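Local coordinates for stage II sporulation protein SA (Bacillus subtilis, PDB 3O6Q) that is the toxic component of a type II toxin-antitoxin system, neutralised by the antitoxin SpoIISB, and is represented here by its GAF-like portion, at residues Met21-Arg25 with Ser128-Asp134; Ile38-Tyr42 with Ile144-Leu149; Ile45-Ala49 with Ile115-Tyr120; Leu55-Ala60 with Phe138-Thr142. All blocks are in the same frame, centred on the assembly; numbering follows the deposited sequence.

Three contacts share helix 132-148, which meets helix 7-35 in contact 1, helix 45-61 in contact 4 and strand 38-42 in contact 2; helix 45-61 recurs in contact 3, at a hairpin tip. Contact 4 lies deepest, its centre about 7 Å from that of the chain, packed by apolar and aromatic side chains. Contact 1 is also buried, yet polar: a salt bridge and a tyrosine hydroxyl engage the start of the helix. Contact 2 is mostly aliphatic, with one hydrogen bond from side chain to backbone, whereas contact 3, only partly buried, like contact 4 has no hydrogen bond across it. Contacts 2 and 3 touch through Tyr48 and Ala47, and contacts 2 and 4 through Leu55.

Contact 1: Met21-Arg25 with Ser128-Asp134; sequences MYLNR and SIVTEFD
Residues 21-25 form a turn of the long helix 7-35, while 128-134 run as an extended loop into helix 132-148. The closest CA pairs are Met21 with Ile129 (8.7 Å) and Tyr22 with Phe133 (7.5 Å). Tyr22, in an m rotamer, stacks face-to-face on Phe133, also m, with centroids 4.5 Å apart and planes at 17°; Phe133 CB lies over the Tyr22 ring, 3.6 Å from its centroid. Tyr22 OH donates to Asp134 OD2 (2.5 Å) and sits 2.8 Å from Thr131 OG1. Arg25 is extended beyond an m chi1, with chi2 and chi3 both t, so that NH1 and NH2 each donate to Ile129 O (both 2.9 Å) and NH1 forms a salt bridge with Asp134 OD1 (3.0 Å). Selenomethionine Met21, t at chi1 and chi2, places SE 3.8 Å from Ile129 CB. Thr131 (chi1 p), the N-cap, and Asp134 (chi1 m) form a capping box: Phe133 N donates to Thr131 OG1 (3.1 Å) and Thr131 N to Asp134 OD2 (2.8 Å). Phe133 also packs on Leu23 of the second SpoIISA subunit. Asp134, N3 of the box, thus has its buried carboxylate neutralised by Arg25 and hydrogen-bonded by Tyr22 OH and Thr131 N.

Contact 2: Ile38-Tyr42 with Ile144-Leu149; sequences IHVYY and IYDLVL
A tyrosine reaching out of a helix to a strand backbone is the striking feature here: Tyr145 OH donates a hydrogen bond of 2.6 Å to Tyr41 O. The t rotamer of Tyr145 carries its ring across the gap, although its CA-to-CB bond points sideways, and the ring lies with its edge to His39 O (3.8 Å from CE1) as well as to Tyr41 O. Residues 38-42 are a short extended strand and 144-148 lie on helix 132-148. The two axes approach to 9.3 Å and cross at -70°, with Val40 and Leu149 the nearest CA pair at 7.1 Å. Strand 38-42 is no part of the chain's central antiparallel sheet; it pairs antiparallel with a strand of SpoIISB, so helix 132-148 backs a strand whose hydrogen-bonding partner is the antitoxin. This pairing with a strand of a bound partner is a form of beta augmentation. The rest of the contact is mostly aliphatic. Ile38 is m,t and points toward the helix, setting CD1 3.8 Å from Ile144 CG2. Val40, with chi1 t, has CG2 3.2 Å from Val148 CG1 and CG1 4.2 Å from Tyr145 CZ. Leu149 adopts m,t and brings CD2 to 4.3 Å from Tyr42 CB. The Tyr145 ring also meets Tyr48 of helix 45-61 edge-to-face.

Contact 3: Ile45-Ala49 with Ile115-Tyr120; sequences IDAYA and IETQNY
A tight beta-hairpin tip packs here against the first turn of helix 45-61. Strands 108-115 and 118-125 of the central antiparallel sheet are joined by a type II' turn from Ile115 to Gln118, closed by Ile115 N to Gln118 O (2.9 Å) and Gln118 N to Ile115 O (2.7 Å). Strand 118-120 and helix 45-49 run at 24° to each other, their axes 10.9 Å apart, and Ile45 and Ile115 are the nearest CA pair (6.6 Å). Ile115, m,t, points at the helix: CD1 lies 3.6 Å from both Tyr48 CD2 and Ala49 CB, and CG2 4.0 Å from Ile45 CG2. This residue also pairs with a strand of SpoIISB, extending the sheet across that interface. Glu116 takes a positive phi (49°, psi -101°), as the second position of a II' turn requires, and its OE1 comes to 3.8 Å from Ile45 CG1. Thr117 follows near -107°/0°, with OG1 4.1 Å from Ile45 CD1. Gln118, m,t, sets OE1 3.2 Å from Ile45 CG2 and accepts a weak hydrogen bond from Tyr120 OH (2.8 Å). Tyr120, chi1 m, turns its ring edge to Ile45, and its OH rests 3.5 Å from Ala49 CB.

Contact 4: Leu55-Ala60 with Phe138-Thr142; sequences LLKTYA and FTSLT
This is a hydrophobic helix-helix contact in the core of the domain, about 7 Å between its centre and that of the chain, joining helix 45-61 to helix 132-148. The segments 55-60 and 138-142 run roughly antiparallel, their N-to-C directions at 141° and their axes 10.2 Å apart at closest; Leu56 and Phe138 are the nearest CA pair (6.7 Å). No hydrogen bond crosses between them. Leu141, with an m,t rotamer, points at the facing helix and loses the most surface. Its CD2 lies over the face of the Tyr59 ring, a CH-pi contact 3.7 Å from the centroid, and 4.3 Å from Leu55 CG, while Leu141 O is 3.6 Å from Leu55 CD2. Leu56, m,t, extends its end toward the partner, placing CD2 3.7 Å from Phe138 CD1, 4.2 Å from Leu141 CD1 and 4.3 Å from Thr142 CG2. Phe138, chi1 m, presents its ring edge to the helix backbone: CE1 is 3.6 Å from Leu56 O, and CZ 3.9 Å from Ala60 N. Leu56 and Phe138 also touch Ala67 on strand 66-71, while Tyr59 leans on Leu32 and Leu33 of helix 7-35. The pair therefore fills the space between the central antiparallel sheet and the long N-terminal helix, an arrangement consistent with the layered alpha/beta architecture of the GAF domain.

Contact 1: Met21-Arg25 with Ser128-Asp134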
loop_
_atom_site.group_PDB
_atom_site.type_symbol
_atom_site.label_atom_id
_atom_site.label_comp_id
_atom_site.label_asym_id
_atom_site.label_seq_id
_atom_site.Cartn_x
_atom_site.Cartn_y
_atom_site.Cartn_z
HETATM N N MSE A 21 9.312 -8.948 5.072
HETATM C CA MSE A 21 8.313 -9.464 4.172
HETATM C C MSE A 21 7.397 -8.396 3.634
HETATM O O MSE A 21 7.127 -8.369 2.441
HETATM C CB MSE A 21 7.492 -10.522 4.875
HETATM C CG MSE A 21 6.532 -11.264 4.011
HETATM SE SE MSE A 21 5.466 -12.353 5.230
HETATM C CE MSE A 21 6.655 -13.929 5.162
ATOM N N TYR A 22 6.893 -7.520 4.502
ATOM C CA TYR A 22 5.965 -6.515 4.057
ATOM C C TYR A 22 6.664 -5.320 3.415
ATOM O O TYR A 22 6.082 -4.653 2.576
ATOM C CB TYR A 22 4.979 -6.171 5.174
ATOM C CG TYR A 22 4.004 -7.326 5.392
ATOM C CD1 TYR A 22 3.107 -7.681 4.397
ATOM C CD2 TYR A 22 4.041 -8.099 6.558
ATOM C CE1 TYR A 22 2.242 -8.768 4.554
ATOM C CE2 TYR A 22 3.171 -9.185 6.730
ATOM C CZ TYR A 22 2.268 -9.519 5.727
ATOM O OH TYR A 22 1.400 -10.583 5.894
ATOM N N LEU A 23 7.928 -5.071 3.747
ATOM C CA LEU A 23 8.714 -4.155 2.936
ATOM C C LEU A 23 8.870 -4.708 1.522
ATOM O O LEU A 23 8.659 -3.965 0.551
ATOM C CB LEU A 23 10.071 -3.886 3.558
ATOM C CG LEU A 23 11.049 -3.012 2.732
ATOM C CD1 LEU A 23 10.482 -1.675 2.413
ATOM C CD2 LEU A 23 12.373 -2.894 3.456
ATOM N N ASN A 24 9.211 -5.995 1.392
ATOM C CA ASN A 24 9.362 -6.619 0.051
ATOM C C ASN A 24 8.054 -6.609 -0.753
ATOM O O ASN A 24 8.027 -6.280 -1.962
ATOM C CB ASN A 24 9.881 -8.062 0.124
ATOM C CG ASN A 24 11.330 -8.163 0.603
ATOM O OD1 ASN A 24 12.088 -7.189 0.560
ATOM N ND2 ASN A 24 11.731 -9.367 1.046
ATOM N N ARG A 25 6.969 -6.975 -0.100
ATOM C CA ARG A 25 5.691 -7.065 -0.800
ATOM C C ARG A 25 5.260 -5.658 -1.207
ATOM O O ARG A 25 4.705 -5.480 -2.271
ATOM C CB ARG A 25 4.641 -7.754 0.065
ATOM C CG ARG A 25 4.881 -9.199 0.235
ATOM C CD ARG A 25 3.774 -9.911 0.998
ATOM N NE ARG A 25 4.036 -11.334 1.107
ATOM C CZ ARG A 25 3.355 -12.177 1.884
ATOM N NH1 ARG A 25 2.362 -11.758 2.677
ATOM N NH2 ARG A 25 3.703 -13.462 1.883
ATOM N N SER A 128 4.389 -19.124 3.422
ATOM C CA SER A 128 4.972 -18.372 4.538
ATOM C C SER A 128 3.875 -17.732 5.376
ATOM O O SER A 128 3.417 -18.363 6.321
ATOM C CB SER A 128 6.006 -17.335 4.084
ATOM O OG SER A 128 5.485 -16.464 3.112
ATOM N N ILE A 129 3.425 -16.525 5.021
ATOM C CA ILE A 129 2.514 -15.770 5.884
ATOM C C ILE A 129 1.599 -14.831 5.120
ATOM O O ILE A 129 2.057 -14.143 4.227
ATOM C CB ILE A 129 3.330 -14.955 6.896
ATOM C CG1 ILE A 129 3.709 -15.836 8.093
ATOM C CG2 ILE A 129 2.592 -13.798 7.402
ATOM C CD1 ILE A 129 4.829 -15.234 8.949
ATOM N N VAL A 130 0.312 -14.816 5.460
ATOM C CA VAL A 130 -0.606 -13.773 5.013
ATOM C C VAL A 130 -1.396 -13.234 6.208
ATOM O O VAL A 130 -1.891 -13.990 7.019
ATOM C CB VAL A 130 -1.711 -14.223 3.994
ATOM C CG1 VAL A 130 -1.235 -14.130 2.565
ATOM C CG2 VAL A 130 -2.240 -15.609 4.310
ATOM N N THR A 131 -1.544 -11.918 6.276
ATOM C CA THR A 131 -2.184 -11.245 7.407
ATOM C C THR A 131 -3.092 -10.132 6.891
ATOM O O THR A 131 -3.260 -9.959 5.680
ATOM C CB THR A 131 -1.100 -10.597 8.311
ATOM O OG1 THR A 131 -0.498 -9.515 7.590
ATOM C CG2 THR A 131 -0.028 -11.564 8.698
ATOM N N GLU A 132 -3.626 -9.337 7.819
ATOM C CA GLU A 132 -4.284 -8.078 7.499
ATOM C C GLU A 132 -3.505 -7.116 6.562
ATOM O O GLU A 132 -4.124 -6.369 5.821
ATOM C CB GLU A 132 -4.685 -7.369 8.774
ATOM C CG GLU A 132 -3.555 -6.873 9.618
ATOM C CD GLU A 132 -2.626 -7.936 10.152
ATOM O OE1 GLU A 132 -3.059 -9.003 10.673
ATOM O OE2 GLU A 132 -1.418 -7.658 10.105
ATOM N N PHE A 133 -2.166 -7.138 6.565
ATOM C CA PHE A 133 -1.408 -6.341 5.632
ATOM C C PHE A 133 -1.804 -6.725 4.227
ATOM O O PHE A 133 -1.972 -5.875 3.325
ATOM C CB PHE A 133 0.094 -6.577 5.795
ATOM C CG PHE A 133 0.742 -5.810 6.942
ATOM C CD1 PHE A 133 0.760 -6.340 8.244
ATOM C CD2 PHE A 133 1.377 -4.590 6.707
ATOM C CE1 PHE A 133 1.398 -5.650 9.325
ATOM C CE2 PHE A 133 2.005 -3.869 7.756
ATOM C CZ PHE A 133 2.023 -4.408 9.079
ATOM N N ASP A 134 -1.966 -8.014 4.019
ATOM C CA ASP A 134 -2.357 -8.492 2.709
ATOM C C ASP A 134 -3.803 -8.173 2.389
ATOM O O ASP A 134 -4.128 -7.797 1.289
ATOM C CB ASP A 134 -2.055 -9.969 2.626
ATOM C CG ASP A 134 -0.612 -10.234 2.971
ATOM O OD1 ASP A 134 0.238 -9.761 2.211
ATOM O OD2 ASP A 134 -0.316 -10.833 4.029
#

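Contact 2: Ile38-Tyr42 with Ile144-Leu149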
loop_
_atom_site.group_PDB
_atom_site.type_symbol
_atom_site.label_atom_id
_atom_site.label_comp_id
_atom_site.label_asym_id
_atom_site.label_seq_id
_atom_site.Cartn_x
_atom_site.Cartn_y
_atom_site.Cartn_z
ATOM N N ILE A 38 -2.396 -1.955 -15.974
ATOM C CA ILE A 38 -3.606 -2.630 -15.527
ATOM C C ILE A 38 -4.501 -2.939 -16.733
ATOM O O ILE A 38 -4.748 -2.069 -17.589
ATOM C CB ILE A 38 -4.379 -1.817 -14.532
ATOM C CG1 ILE A 38 -3.509 -1.489 -13.314
ATOM C CG2 ILE A 38 -5.561 -2.627 -14.066
ATOM C CD1 ILE A 38 -4.334 -1.042 -12.058
ATOM N N HIS A 39 -4.940 -4.190 -16.814
ATOM C CA HIS A 39 -5.889 -4.651 -17.830
ATOM C C HIS A 39 -7.304 -4.601 -17.241
ATOM O O HIS A 39 -7.639 -5.367 -16.337
ATOM C CB HIS A 39 -5.548 -6.086 -18.222
ATOM C CG HIS A 39 -4.185 -6.249 -18.829
ATOM N ND1 HIS A 39 -3.995 -6.729 -20.110
ATOM C CD2 HIS A 39 -2.948 -6.008 -18.333
ATOM C CE1 HIS A 39 -2.700 -6.785 -20.372
ATOM N NE2 HIS A 39 -2.041 -6.343 -19.313
ATOM N N VAL A 40 -8.147 -3.703 -17.749
ATOM C CA VAL A 40 -9.501 -3.493 -17.183
ATOM C C VAL A 40 -10.621 -4.122 -18.009
ATOM O O VAL A 40 -10.852 -3.732 -19.139
ATOM C CB VAL A 40 -9.797 -2.012 -16.992
ATOM C CG1 VAL A 40 -11.200 -1.816 -16.514
ATOM C CG2 VAL A 40 -8.773 -1.426 -15.999
ATOM N N TYR A 41 -11.294 -5.110 -17.412
ATOM C CA TYR A 41 -12.421 -5.836 -18.017
ATOM C C TYR A 41 -13.707 -5.258 -17.463
ATOM O O TYR A 41 -13.847 -5.097 -16.247
ATOM C CB TYR A 41 -12.375 -7.329 -17.658
ATOM C CG TYR A 41 -11.203 -8.103 -18.216
ATOM C CD1 TYR A 41 -11.404 -9.167 -19.068
ATOM C CD2 TYR A 41 -9.902 -7.763 -17.913
ATOM C CE1 TYR A 41 -10.339 -9.881 -19.595
ATOM C CE2 TYR A 41 -8.826 -8.460 -18.447
ATOM C CZ TYR A 41 -9.057 -9.512 -19.277
ATOM O OH TYR A 41 -8.012 -10.218 -19.788
ATOM N N TYR A 42 -14.631 -4.941 -18.360
ATOM C CA TYR A 42 -15.960 -4.425 -17.995
ATOM C C TYR A 42 -17.012 -4.955 -18.981
ATOM O O TYR A 42 -16.684 -5.603 -19.983
ATOM C CB TYR A 42 -15.956 -2.892 -18.011
ATOM C CG TYR A 42 -15.754 -2.366 -19.417
ATOM C CD1 TYR A 42 -16.843 -2.244 -20.287
ATOM C CD2 TYR A 42 -14.485 -2.059 -19.906
ATOM C CE1 TYR A 42 -16.687 -1.800 -21.604
ATOM C CE2 TYR A 42 -14.312 -1.616 -21.217
ATOM C CZ TYR A 42 -15.417 -1.488 -22.062
ATOM O OH TYR A 42 -15.257 -1.051 -23.358
ATOM N N ILE A 144 -8.413 0.360 -6.628
ATOM C CA ILE A 144 -7.773 0.915 -7.804
ATOM C C ILE A 144 -8.443 0.423 -9.070
ATOM O O ILE A 144 -8.660 1.182 -9.991
ATOM C CB ILE A 144 -6.295 0.555 -7.855
ATOM C CG1 ILE A 144 -5.561 1.204 -6.661
ATOM C CG2 ILE A 144 -5.692 0.984 -9.206
ATOM C CD1 ILE A 144 -4.320 0.444 -6.212
ATOM N N TYR A 145 -8.820 -0.842 -9.113
ATOM C CA TYR A 145 -9.550 -1.359 -10.276
ATOM C C TYR A 145 -10.809 -0.565 -10.554
ATOM O O TYR A 145 -11.049 -0.135 -11.697
ATOM C CB TYR A 145 -9.891 -2.832 -10.099
ATOM C CG TYR A 145 -10.405 -3.529 -11.340
ATOM C CD1 TYR A 145 -9.526 -4.090 -12.268
ATOM C CD2 TYR A 145 -11.774 -3.670 -11.572
ATOM C CE1 TYR A 145 -9.996 -4.758 -13.388
ATOM C CE2 TYR A 145 -12.238 -4.346 -12.676
ATOM C CZ TYR A 145 -11.332 -4.879 -13.577
ATOM O OH TYR A 145 -11.831 -5.481 -14.694
ATOM N N ASP A 146 -11.600 -0.321 -9.515
ATOM C CA ASP A 146 -12.865 0.403 -9.702
ATOM C C ASP A 146 -12.606 1.825 -10.183
ATOM O O ASP A 146 -13.299 2.330 -11.070
ATOM C CB ASP A 146 -13.625 0.456 -8.409
ATOM C CG ASP A 146 -15.073 0.872 -8.615
ATOM O OD1 ASP A 146 -15.329 1.986 -9.138
ATOM O OD2 ASP A 146 -15.979 0.079 -8.275
ATOM N N LEU A 147 -11.584 2.459 -9.611
ATOM C CA LEU A 147 -11.270 3.851 -9.942
ATOM C C LEU A 147 -10.761 4.034 -11.363
ATOM O O LEU A 147 -10.868 5.110 -11.912
ATOM C CB LEU A 147 -10.222 4.401 -8.986
ATOM C CG LEU A 147 -10.769 4.657 -7.590
ATOM C CD1 LEU A 147 -9.596 4.837 -6.624
ATOM C CD2 LEU A 147 -11.719 5.844 -7.597
ATOM N N VAL A 148 -10.203 2.983 -11.937
ATOM C CA VAL A 148 -9.662 3.037 -13.254
ATOM C C VAL A 148 -10.756 2.864 -14.327
ATOM O O VAL A 148 -10.534 3.213 -15.485
ATOM C CB VAL A 148 -8.550 2.009 -13.396
ATOM C CG1 VAL A 148 -8.458 1.536 -14.809
ATOM C CG2 VAL A 148 -7.231 2.615 -12.909
ATOM N N LEU A 149 -11.946 2.392 -13.954
ATOM C CA LEU A 149 -13.055 2.274 -14.925
ATOM C C LEU A 149 -13.555 3.625 -15.468
ATOM O O LEU A 149 -13.584 4.615 -14.732
ATOM C CB LEU A 149 -14.238 1.550 -14.303
ATOM C CG LEU A 149 -14.035 0.088 -14.011
ATOM C CD1 LEU A 149 -15.364 -0.485 -13.596
ATOM C CD2 LEU A 149 -13.529 -0.577 -15.271
#

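Contact 3: Ile45-Ala49 with Ile115-Tyr120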
loop_
_atom_site.group_PDB
_atom_site.type_symbol
_atom_site.label_atom_id
_atom_site.label_comp_id
_atom_site.label_asym_id
_atom_site.label_seq_id
_atom_site.Cartn_x
_atom_site.Cartn_y
_atom_site.Cartn_z
ATOM N N ILE A 45 -20.994 -8.331 -14.787
ATOM C CA ILE A 45 -20.481 -8.763 -13.508
ATOM C C ILE A 45 -19.309 -9.744 -13.704
ATOM O O ILE A 45 -18.269 -9.606 -13.059
ATOM C CB ILE A 45 -21.603 -9.352 -12.644
ATOM C CG1 ILE A 45 -22.614 -8.261 -12.286
ATOM C CG2 ILE A 45 -21.046 -9.916 -11.314
ATOM C CD1 ILE A 45 -23.999 -8.813 -11.821
ATOM N N ASP A 46 -19.458 -10.692 -14.628
ATOM C CA ASP A 46 -18.400 -11.680 -14.911
ATOM C C ASP A 46 -17.113 -11.073 -15.496
ATOM O O ASP A 46 -16.020 -11.515 -15.135
ATOM C CB ASP A 46 -18.914 -12.798 -15.826
ATOM C CG ASP A 46 -19.995 -13.663 -15.165
ATOM O OD1 ASP A 46 -19.986 -13.808 -13.907
ATOM O OD2 ASP A 46 -20.838 -14.215 -15.916
ATOM N N ALA A 47 -17.221 -10.075 -16.373
ATOM C CA ALA A 47 -16.027 -9.407 -16.891
ATOM C C ALA A 47 -15.305 -8.720 -15.744
ATOM O O ALA A 47 -14.083 -8.877 -15.566
ATOM C CB ALA A 47 -16.365 -8.407 -17.961
ATOM N N TYR A 48 -16.059 -7.933 -14.984
ATOM C CA TYR A 48 -15.524 -7.266 -13.816
ATOM C C TYR A 48 -14.838 -8.283 -12.912
ATOM O O TYR A 48 -13.717 -8.065 -12.486
ATOM C CB TYR A 48 -16.644 -6.539 -13.051
ATOM C CG TYR A 48 -16.159 -5.467 -12.091
ATOM C CD1 TYR A 48 -16.236 -4.114 -12.429
ATOM C CD2 TYR A 48 -15.601 -5.796 -10.869
ATOM C CE1 TYR A 48 -15.779 -3.093 -11.558
ATOM C CE2 TYR A 48 -15.139 -4.792 -10.002
ATOM C CZ TYR A 48 -15.239 -3.437 -10.353
ATOM O OH TYR A 48 -14.794 -2.428 -9.494
ATOM N N ALA A 49 -15.514 -9.382 -12.591
ATOM C CA ALA A 49 -14.922 -10.357 -11.645
ATOM C C ALA A 49 -13.628 -10.965 -12.213
ATOM O O ALA A 49 -12.677 -11.177 -11.475
ATOM C CB ALA A 49 -15.912 -11.440 -11.232
ATOM N N ILE A 115 -19.678 -7.737 -5.941
ATOM C CA ILE A 115 -19.761 -6.968 -7.183
ATOM C C ILE A 115 -21.235 -6.865 -7.551
ATOM O O ILE A 115 -21.904 -7.879 -7.822
ATOM C CB ILE A 115 -19.001 -7.613 -8.373
ATOM C CG1 ILE A 115 -17.511 -7.879 -8.007
ATOM C CG2 ILE A 115 -19.181 -6.738 -9.667
ATOM C CD1 ILE A 115 -16.712 -8.714 -9.080
ATOM N N GLU A 116 -21.728 -5.630 -7.549
ATOM C CA GLU A 116 -23.136 -5.336 -7.736
ATOM C C GLU A 116 -24.029 -6.196 -6.830
ATOM O O GLU A 116 -24.131 -5.902 -5.645
ATOM C CB GLU A 116 -23.509 -5.416 -9.226
ATOM C CG GLU A 116 -22.976 -4.216 -10.000
ATOM C CD GLU A 116 -23.174 -4.337 -11.496
ATOM O OE1 GLU A 116 -24.233 -4.867 -11.918
ATOM O OE2 GLU A 116 -22.273 -3.896 -12.255
ATOM N N THR A 117 -24.638 -7.253 -7.363
ATOM C CA THR A 117 -25.502 -8.114 -6.574
ATOM C C THR A 117 -24.842 -9.472 -6.270
ATOM O O THR A 117 -25.446 -10.323 -5.618
ATOM C CB THR A 117 -26.853 -8.381 -7.308
ATOM O OG1 THR A 117 -26.586 -8.944 -8.598
ATOM C CG2 THR A 117 -27.691 -7.099 -7.467
ATOM N N GLN A 118 -23.617 -9.687 -6.751
ATOM C CA GLN A 118 -23.010 -11.006 -6.709
ATOM C C GLN A 118 -21.958 -11.112 -5.630
ATOM O O GLN A 118 -21.122 -10.220 -5.482
ATOM C CB GLN A 118 -22.425 -11.372 -8.074
ATOM C CG GLN A 118 -23.498 -11.860 -9.062
ATOM C CD GLN A 118 -22.936 -12.763 -10.167
ATOM O OE1 GLN A 118 -21.709 -12.908 -10.340
ATOM N NE2 GLN A 118 -23.846 -13.357 -10.939
ATOM N N ASN A 119 -22.012 -12.214 -4.885
ATOM C CA ASN A 119 -21.108 -12.471 -3.770
ATOM C C ASN A 119 -19.927 -13.312 -4.162
ATOM O O ASN A 119 -20.050 -14.298 -4.869
ATOM C CB ASN A 119 -21.847 -13.139 -2.614
ATOM C CG ASN A 119 -22.865 -12.190 -1.958
ATOM O OD1 ASN A 119 -22.760 -10.974 -2.064
ATOM N ND2 ASN A 119 -23.869 -12.753 -1.326
ATOM N N TYR A 120 -18.777 -12.903 -3.661
ATOM C CA TYR A 120 -17.542 -13.596 -3.877
ATOM C C TYR A 120 -16.740 -13.578 -2.579
ATOM O O TYR A 120 -17.148 -12.952 -1.584
ATOM C CB TYR A 120 -16.709 -12.896 -4.976
ATOM C CG TYR A 120 -17.333 -12.852 -6.352
ATOM C CD1 TYR A 120 -16.990 -13.795 -7.298
ATOM C CD2 TYR A 120 -18.238 -11.858 -6.713
ATOM C CE1 TYR A 120 -17.533 -13.774 -8.565
ATOM C CE2 TYR A 120 -18.800 -11.822 -8.004
ATOM C CZ TYR A 120 -18.433 -12.795 -8.928
ATOM O OH TYR A 120 -18.937 -12.828 -10.219
#

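Contact 4: Leu55-Ala60 with Phe138-Thr142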
loop_
_atom_site.group_PDB
_atom_site.type_symbol
_atom_site.label_atom_id
_atom_site.label_comp_id
_atom_site.label_asym_id
_atom_site.label_seq_id
_atom_site.Cartn_x
_atom_site.Cartn_y
_atom_site.Cartn_z
ATOM N N LEU A 55 -5.936 -9.193 -11.806
ATOM C CA LEU A 55 -5.146 -8.163 -11.170
ATOM C C LEU A 55 -4.566 -8.692 -9.877
ATOM O O LEU A 55 -3.375 -8.540 -9.600
ATOM C CB LEU A 55 -6.035 -6.956 -10.888
ATOM C CG LEU A 55 -5.331 -5.742 -10.305
ATOM C CD1 LEU A 55 -4.176 -5.322 -11.194
ATOM C CD2 LEU A 55 -6.378 -4.594 -10.035
ATOM N N LEU A 56 -5.422 -9.305 -9.074
ATOM C CA LEU A 56 -4.960 -9.930 -7.837
ATOM C C LEU A 56 -3.862 -10.928 -8.182
ATOM O O LEU A 56 -2.814 -10.901 -7.582
ATOM C CB LEU A 56 -6.106 -10.601 -7.069
ATOM C CG LEU A 56 -7.301 -9.722 -6.621
ATOM C CD1 LEU A 56 -8.263 -10.553 -5.856
ATOM C CD2 LEU A 56 -6.882 -8.589 -5.783
ATOM N N LYS A 57 -4.083 -11.759 -9.184
ATOM C CA LYS A 57 -3.086 -12.735 -9.583
ATOM C C LYS A 57 -1.779 -12.138 -10.064
ATOM O O LYS A 57 -0.724 -12.668 -9.759
ATOM C CB LYS A 57 -3.644 -13.677 -10.629
ATOM C CG LYS A 57 -4.434 -14.802 -9.986
ATOM C CD LYS A 57 -5.283 -15.578 -10.944
ATOM C CE LYS A 57 -6.094 -16.593 -10.160
ATOM N NZ LYS A 57 -7.090 -17.225 -11.040
ATOM N N THR A 58 -1.824 -11.018 -10.762
ATOM C CA THR A 58 -0.610 -10.381 -11.239
ATOM C C THR A 58 0.325 -10.043 -10.069
ATOM O O THR A 58 1.538 -10.270 -10.106
ATOM C CB THR A 58 -0.971 -9.117 -12.067
ATOM O OG1 THR A 58 -1.639 -9.532 -13.280
ATOM C CG2 THR A 58 0.265 -8.291 -12.387
ATOM N N TYR A 59 -0.268 -9.538 -9.013
ATOM C CA TYR A 59 0.460 -9.122 -7.835
ATOM C C TYR A 59 0.877 -10.294 -6.962
ATOM O O TYR A 59 2.029 -10.376 -6.536
ATOM C CB TYR A 59 -0.392 -8.091 -7.059
ATOM C CG TYR A 59 -0.291 -6.705 -7.675
ATOM C CD1 TYR A 59 -0.888 -6.408 -8.910
ATOM C CD2 TYR A 59 0.480 -5.713 -7.067
ATOM C CE1 TYR A 59 -0.745 -5.122 -9.476
ATOM C CE2 TYR A 59 0.597 -4.423 -7.618
ATOM C CZ TYR A 59 0.009 -4.141 -8.811
ATOM O OH TYR A 59 0.207 -2.870 -9.338
ATOM N N ALA A 60 -0.053 -11.195 -6.679
ATOM C CA ALA A 60 0.252 -12.327 -5.813
ATOM C C ALA A 60 1.335 -13.184 -6.465
ATOM O O ALA A 60 2.223 -13.668 -5.789
ATOM C CB ALA A 60 -0.995 -13.155 -5.524
ATOM N N PHE A 138 -4.407 -6.183 -0.930
ATOM C CA PHE A 138 -5.236 -6.754 -1.953
ATOM C C PHE A 138 -6.571 -6.067 -2.087
ATOM O O PHE A 138 -7.079 -5.978 -3.192
ATOM C CB PHE A 138 -5.310 -8.270 -1.815
ATOM C CG PHE A 138 -4.046 -8.943 -2.333
ATOM C CD1 PHE A 138 -3.947 -9.304 -3.664
ATOM C CD2 PHE A 138 -2.941 -9.069 -1.543
ATOM C CE1 PHE A 138 -2.776 -9.840 -4.164
ATOM C CE2 PHE A 138 -1.763 -9.597 -2.048
ATOM C CZ PHE A 138 -1.675 -9.974 -3.347
ATOM N N THR A 139 -7.124 -5.502 -0.992
ATOM C CA THR A 139 -8.336 -4.710 -1.136
ATOM C C THR A 139 -8.051 -3.351 -1.776
ATOM O O THR A 139 -8.839 -2.874 -2.553
ATOM C CB THR A 139 -9.149 -4.588 0.159
ATOM O OG1 THR A 139 -8.409 -3.883 1.191
ATOM C CG2 THR A 139 -9.541 -5.954 0.593
ATOM N N SER A 140 -6.929 -2.737 -1.455
ATOM C CA SER A 140 -6.467 -1.551 -2.183
ATOM C C SER A 140 -6.519 -1.719 -3.670
ATOM O O SER A 140 -6.935 -0.820 -4.390
ATOM C CB SER A 140 -5.021 -1.238 -1.814
ATOM O OG SER A 140 -4.991 -0.789 -0.457
ATOM N N LEU A 141 -6.116 -2.879 -4.144
ATOM C CA LEU A 141 -6.079 -3.119 -5.583
ATOM C C LEU A 141 -7.476 -3.177 -6.208
ATOM O O LEU A 141 -7.709 -2.699 -7.311
ATOM C CB LEU A 141 -5.349 -4.443 -5.869
ATOM C CG LEU A 141 -3.839 -4.523 -5.878
ATOM C CD1 LEU A 141 -3.500 -6.021 -5.898
ATOM C CD2 LEU A 141 -3.279 -3.794 -7.125
ATOM N N THR A 142 -8.398 -3.812 -5.519
ATOM C CA THR A 142 -9.800 -3.824 -5.937
ATOM C C THR A 142 -10.324 -2.404 -6.016
ATOM O O THR A 142 -11.108 -2.097 -6.896
ATOM C CB THR A 142 -10.697 -4.624 -4.952
ATOM O OG1 THR A 142 -10.698 -3.992 -3.673
ATOM C CG2 THR A 142 -10.228 -6.067 -4.790
#